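Ubiquitin-activating enzyme E1-like (Saccharomyces cerevisiae, PDB 3ONH) is the ubiquitin-fold domain of Uba2, the yeast SUMO E1 subunit that works with Aos1 to activate SMT3, and engages the E2 Ubc9. Local coordinates at residues K32-P36 and R86-L91. Residues are numbered along the deposited sequence; the frame is centred on the assembly and turned at random.
Sequences KYSYP and RKAIEL
Tyr35 and Arg86 bring the two backbones together, with their CA atoms 5.8 Å apart, where the chain leaves helix 22-33 and passes the start of strand 84-95. Ser34, with positive phi, turns the chain out of the helix, and its carbonyl meets Arg86. Arg86 NE donates to Ser34 O at 2.8 Å. The bond is bent (135° at the hydrogen), and the donor sits above the carbonyl plane. Ser34 CB and Tyr33 O lie over one face of the guanidinium. NH1 of the same group makes a hydrogen bond to Val111 O. The Arg86 chain bends at chi2 and chi3 (65° and 59°), which folds the guanidinium back to the turn while CG rests over one face of the Tyr35 ring. That CH-pi contact measures 3.6 Å from CG to the ring centroid. The Tyr35 hydroxyl makes a weak hydrogen bond to Lys87 O at 2.7 Å. Ile89 CG2 packs close to the same hydroxyl. Farther along the strand, Ile89 CD1 covers one face of the Tyr33 ring, 4.2 Å from its centroid. Lys32 CG lies over the opposite face. Leu91 CD2 approaches Tyr33 OH, which is hydrogen-bonded to Pro107 O. With an alanine in place of this arginine, Ser34 O and Val111 O would probably lose their guanidinium donor, and the Tyr35 ring the CG that rests on its face. The contact joins the helix to the sheet of this ubiquitin-like fold. Its chemistry is mixed: the arginine bridges two backbone carbonyls at the partly exposed end, whereas Ile89 and Leu91 meet Tyr33 in the buried interior.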
loop_
_atom_site.group_PDB
_atom_site.type_symbol
_atom_site.label_atom_id
_atom_site.label_comp_id
_atom_site.label_asym_id
_atom_site.label_seq_id
_atom_site.Cartn_x
_atom_site.Cartn_y
_atom_site.Cartn_z
ATOM N N LYS A 32 6.398 5.310 -5.970
ATOM C CA LYS A 32 6.094 4.603 -7.210
ATOM C C LYS A 32 4.951 5.247 -7.991
ATOM O O LYS A 32 5.033 5.368 -9.214
ATOM C CB LYS A 32 5.805 3.123 -6.930
ATOM C CG LYS A 32 5.217 2.343 -8.096
ATOM C CD LYS A 32 6.266 1.920 -9.106
ATOM C CE LYS A 32 5.666 0.999 -10.168
ATOM N NZ LYS A 32 6.675 0.521 -11.145
ATOM N N TYR A 33 3.898 5.675 -7.295
ATOM C CA TYR A 33 2.720 6.221 -7.975
ATOM C C TYR A 33 2.539 7.730 -7.796
ATOM O O TYR A 33 1.526 8.285 -8.208
ATOM C CB TYR A 33 1.445 5.480 -7.554
ATOM C CG TYR A 33 1.544 3.985 -7.696
ATOM C CD1 TYR A 33 1.499 3.380 -8.944
ATOM C CD2 TYR A 33 1.689 3.173 -6.581
ATOM C CE1 TYR A 33 1.603 2.008 -9.073
ATOM C CE2 TYR A 33 1.782 1.804 -6.704
ATOM C CZ TYR A 33 1.739 1.227 -7.949
ATOM O OH TYR A 33 1.843 -0.136 -8.065
ATOM N N SER A 34 3.513 8.384 -7.174
ATOM C CA SER A 34 3.527 9.842 -7.050
ATOM C C SER A 34 2.413 10.390 -6.178
ATOM O O SER A 34 1.701 11.314 -6.571
ATOM C CB SER A 34 3.493 10.496 -8.428
ATOM O OG SER A 34 4.541 9.973 -9.225
ATOM N N TYR A 35 2.251 9.808 -4.999
ATOM C CA TYR A 35 1.385 10.390 -3.988
ATOM C C TYR A 35 2.190 11.444 -3.243
ATOM O O TYR A 35 3.410 11.487 -3.363
ATOM C CB TYR A 35 0.873 9.321 -3.021
ATOM C CG TYR A 35 -0.186 8.427 -3.610
ATOM C CD1 TYR A 35 -1.526 8.789 -3.580
ATOM C CD2 TYR A 35 0.151 7.209 -4.176
ATOM C CE1 TYR A 35 -2.497 7.978 -4.114
ATOM C CE2 TYR A 35 -0.817 6.387 -4.712
ATOM C CZ TYR A 35 -2.135 6.780 -4.683
ATOM O OH TYR A 35 -3.099 5.962 -5.222
ATOM N N PRO A 36 1.507 12.310 -2.484
ATOM C CA PRO A 36 2.187 13.334 -1.686
ATOM C C PRO A 36 2.697 12.755 -0.372
ATOM O O PRO A 36 2.670 11.543 -0.188
ATOM C CB PRO A 36 1.079 14.345 -1.394
ATOM C CG PRO A 36 -0.087 13.937 -2.253
ATOM C CD PRO A 36 0.049 12.481 -2.463
ATOM N N ARG A 86 -4.037 12.784 -6.006
ATOM C CA ARG A 86 -3.629 11.593 -6.731
ATOM C C ARG A 86 -4.734 10.558 -6.524
ATOM O O ARG A 86 -5.105 10.264 -5.396
ATOM C CB ARG A 86 -2.290 11.071 -6.201
ATOM C CG ARG A 86 -1.756 9.848 -6.927
ATOM C CD ARG A 86 -1.403 10.157 -8.370
ATOM N NE ARG A 86 -0.399 11.207 -8.458
ATOM C CZ ARG A 86 0.045 11.711 -9.600
ATOM N NH1 ARG A 86 -0.432 11.256 -10.746
ATOM N NH2 ARG A 86 0.959 12.670 -9.595
ATOM N N LYS A 87 -5.275 10.026 -7.612
ATOM C CA LYS A 87 -6.343 9.038 -7.517
ATOM C C LYS A 87 -5.948 7.876 -6.607
ATOM O O LYS A 87 -4.830 7.388 -6.673
ATOM C CB LYS A 87 -6.699 8.521 -8.908
ATOM C CG LYS A 87 -7.918 7.616 -8.948
ATOM C CD LYS A 87 -8.366 7.402 -10.384
ATOM C CE LYS A 87 -9.494 6.398 -10.491
ATOM N NZ LYS A 87 -9.758 6.064 -11.913
ATOM N N ALA A 88 -6.876 7.438 -5.762
ATOM C CA ALA A 88 -6.597 6.354 -4.826
ATOM C C ALA A 88 -6.368 5.057 -5.580
ATOM O O ALA A 88 -6.832 4.899 -6.702
ATOM C CB ALA A 88 -7.743 6.196 -3.827
ATOM N N ILE A 89 -5.648 4.127 -4.964
ATOM C CA ILE A 89 -5.397 2.853 -5.602
ATOM C C ILE A 89 -5.677 1.713 -4.630
ATOM O O ILE A 89 -5.346 1.798 -3.453
ATOM C CB ILE A 89 -3.959 2.787 -6.131
ATOM C CG1 ILE A 89 -3.723 1.478 -6.885
ATOM C CG2 ILE A 89 -2.962 2.933 -4.992
ATOM C CD1 ILE A 89 -2.357 1.382 -7.535
ATOM N N GLU A 90 -6.322 0.663 -5.128
ATOM C CA GLU A 90 -6.561 -0.536 -4.345
ATOM C C GLU A 90 -5.597 -1.595 -4.812
ATOM O O GLU A 90 -5.649 -2.025 -5.963
ATOM C CB GLU A 90 -7.990 -1.043 -4.522
ATOM C CG GLU A 90 -9.021 -0.323 -3.668
ATOM C CD GLU A 90 -10.267 -1.166 -3.416
ATOM O OE1 GLU A 90 -10.191 -2.400 -3.587
ATOM O OE2 GLU A 90 -11.320 -0.602 -3.047
ATOM N N LEU A 91 -4.711 -2.007 -3.917
ATOM C CA LEU A 91 -3.702 -3.002 -4.241
ATOM C C LEU A 91 -3.985 -4.347 -3.574
ATOM O O LEU A 91 -4.083 -4.447 -2.349
ATOM C CB LEU A 91 -2.306 -2.496 -3.862
ATOM C CG LEU A 91 -1.805 -1.283 -4.649
ATOM C CD1 LEU A 91 -0.647 -0.632 -3.955
ATOM C CD2 LEU A 91 -1.422 -1.693 -6.050
#